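Local coordinates for sigma-54 interaction domain protein (Enterococcus faecalis, PDB 3GDW) that is of unknown function, though this piece is its EIIA-like domain of the PTS fructose IIA family within a longer, probably ATP- and DNA-binding regulator, at residues 6-11 with 66-71; 18-23 with 96-101. One frame throughout, in Å; residues are numbered along the deposited sequence.

Contact 1 (6-11 with 66-71)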
loop_
_atom_site.group_PDB
_atom_site.type_symbol
_atom_site.label_atom_id
_atom_site.label_comp_id
_atom_site.label_asym_id
_atom_site.label_seq_id
_atom_site.Cartn_x
_atom_site.Cartn_y
_atom_site.Cartn_z
ATOM N N GLY B 6 12.111 -6.319 14.853
ATOM C CA GLY B 6 12.552 -5.237 13.976
ATOM C C GLY B 6 11.729 -5.169 12.695
ATOM O O GLY B 6 11.643 -6.151 11.933
ATOM N N VAL B 7 11.123 -4.017 12.456
ATOM C CA VAL B 7 10.258 -3.828 11.273
ATOM C C VAL B 7 10.995 -3.010 10.221
ATOM O O VAL B 7 11.486 -1.905 10.512
ATOM C CB VAL B 7 8.938 -3.142 11.631
ATOM C CG1 VAL B 7 8.000 -3.052 10.392
ATOM C CG2 VAL B 7 8.247 -3.901 12.729
ATOM N N PHE B 8 11.096 -3.564 9.013
ATOM C CA PHE B 8 11.709 -2.850 7.896
ATOM C C PHE B 8 10.699 -2.730 6.775
ATOM O O PHE B 8 10.055 -3.734 6.393
ATOM C CB PHE B 8 12.970 -3.587 7.400
ATOM C CG PHE B 8 14.118 -3.536 8.379
ATOM C CD1 PHE B 8 15.164 -2.629 8.197
ATOM C CD2 PHE B 8 14.137 -4.382 9.492
ATOM C CE1 PHE B 8 16.245 -2.581 9.115
ATOM C CE2 PHE B 8 15.187 -4.341 10.416
ATOM C CZ PHE B 8 16.247 -3.440 10.224
ATOM N N VAL B 9 10.534 -1.512 6.260
ATOM C CA VAL B 9 9.559 -1.286 5.182
ATOM C C VAL B 9 10.328 -0.987 3.895
ATOM O O VAL B 9 11.037 0.017 3.825
ATOM C CB VAL B 9 8.571 -0.084 5.507
ATOM C CG1 VAL B 9 7.515 0.024 4.444
ATOM C CG2 VAL B 9 7.915 -0.232 6.900
ATOM N N LEU B 10 10.194 -1.855 2.885
ATOM C CA LEU B 10 10.936 -1.703 1.622
ATOM C C LEU B 10 9.975 -1.660 0.455
ATOM O O LEU B 10 9.199 -2.605 0.260
ATOM C CB LEU B 10 11.926 -2.864 1.418
ATOM C CG LEU B 10 13.333 -2.618 1.987
ATOM C CD1 LEU B 10 13.303 -2.638 3.489
ATOM C CD2 LEU B 10 14.339 -3.659 1.466
HETATM N N MSE B 11 10.009 -0.567 -0.318
HETATM C CA MSE B 11 9.053 -0.388 -1.438
HETATM C C MSE B 11 9.655 0.292 -2.661
HETATM O O MSE B 11 10.640 1.025 -2.561
HETATM C CB MSE B 11 7.791 0.385 -0.969
HETATM C CG MSE B 11 6.994 -0.372 0.062
HETATM SE SE MSE B 11 5.526 0.619 0.778
HETATM C CE MSE B 11 4.911 -0.752 2.012
ATOM N N ILE B 66 12.905 -10.410 12.577
ATOM C CA ILE B 66 12.744 -9.257 11.689
ATOM C C ILE B 66 11.465 -9.447 10.891
ATOM O O ILE B 66 11.196 -10.554 10.415
ATOM C CB ILE B 66 13.935 -9.198 10.679
ATOM C CG1 ILE B 66 15.252 -8.876 11.401
ATOM C CG2 ILE B 66 13.634 -8.227 9.511
ATOM C CD1 ILE B 66 16.521 -9.083 10.520
ATOM N N LEU B 67 10.680 -8.380 10.735
ATOM C CA LEU B 67 9.578 -8.401 9.802
ATOM C C LEU B 67 9.845 -7.434 8.630
ATOM O O LEU B 67 9.964 -6.225 8.845
ATOM C CB LEU B 67 8.283 -8.012 10.541
ATOM C CG LEU B 67 7.017 -7.910 9.709
ATOM C CD1 LEU B 67 6.579 -9.316 9.219
ATOM C CD2 LEU B 67 5.924 -7.230 10.533
ATOM N N LEU B 68 9.937 -7.980 7.418
ATOM C CA LEU B 68 10.052 -7.184 6.176
ATOM C C LEU B 68 8.674 -6.983 5.589
ATOM O O LEU B 68 7.963 -7.959 5.304
ATOM C CB LEU B 68 10.899 -7.907 5.118
ATOM C CG LEU B 68 12.341 -8.270 5.493
ATOM C CD1 LEU B 68 13.107 -8.736 4.244
ATOM C CD2 LEU B 68 13.102 -7.091 6.155
ATOM N N LEU B 69 8.307 -5.726 5.424
ATOM C CA LEU B 69 7.059 -5.343 4.788
ATOM C C LEU B 69 7.407 -4.746 3.432
ATOM O O LEU B 69 8.087 -3.725 3.358
ATOM C CB LEU B 69 6.370 -4.289 5.676
ATOM C CG LEU B 69 5.953 -4.763 7.071
ATOM C CD1 LEU B 69 5.282 -3.612 7.822
ATOM C CD2 LEU B 69 5.009 -6.002 6.998
ATOM N N THR B 70 6.973 -5.390 2.355
ATOM C CA THR B 70 7.290 -4.933 1.009
ATOM C C THR B 70 6.011 -4.672 0.185
ATOM O O THR B 70 4.895 -4.956 0.629
ATOM C CB THR B 70 8.174 -5.987 0.250
ATOM O OG1 THR B 70 7.394 -7.178 -0.024
ATOM C CG2 THR B 70 9.424 -6.346 1.076
ATOM N N ASP B 71 6.186 -4.148 -1.021
ATOM C CA ASP B 71 5.061 -3.943 -1.909
ATOM C C ASP B 71 4.925 -5.073 -2.949
ATOM O O ASP B 71 3.886 -5.740 -2.995
ATOM C CB ASP B 71 5.064 -2.528 -2.550
ATOM C CG ASP B 71 6.413 -2.145 -3.203
ATOM O OD1 ASP B 71 7.397 -2.959 -3.219
ATOM O OD2 ASP B 71 6.476 -1.012 -3.730
#

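Contact 2 (18-23 with 96-101)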
loop_
_atom_site.group_PDB
_atom_site.type_symbol
_atom_site.label_atom_id
_atom_site.label_comp_id
_atom_site.label_asym_id
_atom_site.label_seq_id
_atom_site.Cartn_x
_atom_site.Cartn_y
_atom_site.Cartn_z
ATOM N N SER B 18 8.883 5.342 3.127
ATOM C CA SER B 18 9.190 6.291 4.191
ATOM C C SER B 18 7.962 7.105 4.616
ATOM O O SER B 18 7.778 7.371 5.795
ATOM C CB SER B 18 10.374 7.210 3.827
ATOM O OG SER B 18 10.201 7.806 2.540
ATOM N N SER B 19 7.146 7.509 3.652
ATOM C CA SER B 19 5.930 8.273 3.952
ATOM C C SER B 19 4.900 7.418 4.707
ATOM O O SER B 19 4.250 7.917 5.631
ATOM C CB SER B 19 5.323 8.782 2.655
ATOM O OG SER B 19 4.180 9.562 2.896
HETATM N N MSE B 20 4.725 6.160 4.297
HETATM C CA MSE B 20 3.853 5.262 5.059
HETATM C C MSE B 20 4.340 5.063 6.477
HETATM O O MSE B 20 3.517 5.059 7.401
HETATM C CB MSE B 20 3.743 3.875 4.430
HETATM C CG MSE B 20 2.766 3.748 3.371
HETATM SE SE MSE B 20 2.688 1.861 2.853
HETATM C CE MSE B 20 1.599 2.193 1.296
ATOM N N LEU B 21 5.660 4.881 6.643
ATOM C CA LEU B 21 6.237 4.706 7.992
ATOM C C LEU B 21 6.083 5.972 8.847
ATOM O O LEU B 21 5.756 5.878 10.037
ATOM C CB LEU B 21 7.720 4.269 7.948
ATOM C CG LEU B 21 8.420 4.010 9.296
ATOM C CD1 LEU B 21 7.723 2.902 10.067
ATOM C CD2 LEU B 21 9.913 3.671 9.110
ATOM N N LYS B 22 6.324 7.131 8.244
ATOM C CA LYS B 22 6.172 8.390 8.960
ATOM C C LYS B 22 4.736 8.514 9.481
ATOM O O LYS B 22 4.519 8.822 10.642
ATOM C CB LYS B 22 6.544 9.570 8.056
ATOM C CG LYS B 22 6.356 10.946 8.711
ATOM C CD LYS B 22 7.044 11.993 7.836
ATOM C CE LYS B 22 6.908 13.422 8.356
ATOM N NZ LYS B 22 7.448 14.434 7.385
ATOM N N THR B 23 3.763 8.215 8.625
ATOM C CA THR B 23 2.349 8.185 9.034
ATOM C C THR B 23 2.080 7.296 10.260
ATOM O O THR B 23 1.467 7.749 11.247
ATOM C CB THR B 23 1.468 7.726 7.853
ATOM O OG1 THR B 23 1.470 8.753 6.860
ATOM C CG2 THR B 23 0.011 7.469 8.302
ATOM N N THR B 96 2.006 -4.599 1.142
ATOM C CA THR B 96 1.886 -3.818 2.370
ATOM C C THR B 96 1.238 -2.463 2.073
ATOM O O THR B 96 1.547 -1.835 1.080
ATOM C CB THR B 96 3.251 -3.596 3.028
ATOM O OG1 THR B 96 3.851 -4.861 3.324
ATOM C CG2 THR B 96 3.083 -2.849 4.332
ATOM N N SER B 97 0.284 -2.061 2.919
ATOM C CA SER B 97 -0.351 -0.757 2.830
ATOM C C SER B 97 -0.179 -0.049 4.191
ATOM O O SER B 97 0.339 -0.629 5.122
ATOM C CB SER B 97 -1.839 -0.928 2.488
ATOM O OG SER B 97 -2.399 0.315 2.096
ATOM N N THR B 98 -0.621 1.204 4.285
ATOM C CA THR B 98 -0.441 2.039 5.497
ATOM C C THR B 98 -0.893 1.326 6.772
ATOM O O THR B 98 -0.184 1.330 7.766
ATOM C CB THR B 98 -1.226 3.365 5.337
ATOM O OG1 THR B 98 -1.018 3.863 4.014
ATOM C CG2 THR B 98 -0.733 4.415 6.327
HETATM N N MSE B 99 -2.065 0.691 6.718
HETATM C CA MSE B 99 -2.654 0.023 7.886
HETATM C C MSE B 99 -1.805 -1.093 8.405
HETATM O O MSE B 99 -1.725 -1.295 9.615
HETATM C CB MSE B 99 -4.023 -0.542 7.562
HETATM C CG MSE B 99 -5.043 0.544 7.408
HETATM SE SE MSE B 99 -5.153 1.594 9.074
HETATM C CE MSE B 99 -4.849 0.206 10.476
ATOM N N ILE B 100 -1.193 -1.815 7.469
ATOM C CA ILE B 100 -0.315 -2.939 7.775
ATOM C C ILE B 100 0.965 -2.423 8.443
ATOM O O ILE B 100 1.380 -2.993 9.446
ATOM C CB ILE B 100 0.052 -3.764 6.508
ATOM C CG1 ILE B 100 -1.201 -4.340 5.842
ATOM C CG2 ILE B 100 0.968 -4.909 6.880
ATOM C CD1 ILE B 100 -2.130 -5.049 6.835
ATOM N N VAL B 101 1.574 -1.357 7.910
ATOM C CA VAL B 101 2.727 -0.729 8.593
ATOM C C VAL B 101 2.297 -0.308 10.022
ATOM O O VAL B 101 2.977 -0.612 11.018
ATOM C CB VAL B 101 3.304 0.491 7.819
ATOM C CG1 VAL B 101 4.511 1.086 8.556
ATOM C CG2 VAL B 101 3.680 0.111 6.373
#

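Contact 1 (6-11 with 66-71)
Gly6 opens a parallel strand pairing with Ile66, and its carbonyl O takes the amide N of Leu67 at 2.7 Å. The same oxygen receives a CA-H...O contact from Ile66, so two donors of the neighbouring strand reach one acceptor. Val7 points to the face it shares with Leu67 and Leu69, where its CG1, anti to the backbone N (chi1 -176°), meets CD1 of Leu69 at 3.8 Å. Phe8 carries the centre of the ladder: its N donates to Leu67 O at 2.9 Å, and its O accepts Leu69 N at 2.8 Å in an almost straight bond, 178° at the hydrogen. Its side chain packs obliquely against Ile66, with CD2 3.9 Å from Ile66 CG2, while CB lies 3.7 Å from CD2 of Leu68. Val9 adds a looser apolar contact to Leu69, and Leu10 N closes the regular ladder on Leu69 O. At Met11, a selenomethionine, the strands part slightly, and the ladder does not continue to Asp71 N, which is buried without a partner; Met11 CB approaches OD2 of Asp71 at 3.4 Å, an oxygen that is hydrogen-bonded to His12 N and to Thr98 OG1 of the second subunit. Strands 6-12 and 66-70 are the inner strands of the four-stranded parallel sheet, flanked by strands 34-38 and 90-93. Helix 44-57 covers the face bearing Phe8, Leu10 and Ile66, whereas helices 16-28 and 98-109 cover the face of Val7, Val9, Leu67 and Leu69, giving an alpha/beta sandwich.

Contact 2 (18-23 with 96-101)
Met20, a selenomethionine, reaches from helix 16-28 to the start of helix 98-109, where its SE lies 3.7 Å from both Ser97 C and Thr98 N. CG stands beside the backbone N (chi1 -84°), and beyond it the chain is extended, with chi2 -175° and chi3 -170°, which carries SE and CE toward the Ser97-Thr98 backbone. CE thereby comes to rest near Ser97 CA, while CG passes 3.8 Å from Thr98 OG1. SE also lies 4.1 Å from CG2 of Val101. The other methyl of that valine, CG1, meets Leu21 CD1 at 4.0 Å, the two side chains crossing at about a right angle. Thr23 and Thr98 also cross nearly perpendicularly and touch methyl to methyl, CG2 to CG2 at 3.7 Å. Their hydroxyls serve other partners: Thr98 OG1 is hydrogen-bonded to OD2 of Asp71 of the second subunit, and the strongest polar partner of Thr23 is His12 of that subunit. Ser97 holds the N-cap position without a side-chain capping bond; its OG instead hydrogen-bonds Thr96 O of the second subunit. Helix 16-28 and the start of helix 98-109 thus meet on one face of the parallel alpha/beta sheet of an EIIA-Man-type domain, with both segments reaching the subunit interface.

The two contacts show how a parallel sheet and the helix layer on it are joined. Contact 1 joins the inner strands about 2 Å from the centre of the chain, centre to centre; contact 2 lies about 10 Å from contact 1, again between centres, and joins helix 16-28 to the loop and first turn of helix 98-109 on one face of that sheet. Their segments alternate along the chain, 6-11, 18-23, 66-71 and 96-101, with strand 6-12 followed directly by helix 16-28. They also touch: Met11 CE packs 3.5 Å from Met20 SE, and Thr70 O lies 3.0 Å from Thr96 N in a probable hydrogen bond. Core sheet, helix layer and dimer interface therefore meet within one EIIA-like domain.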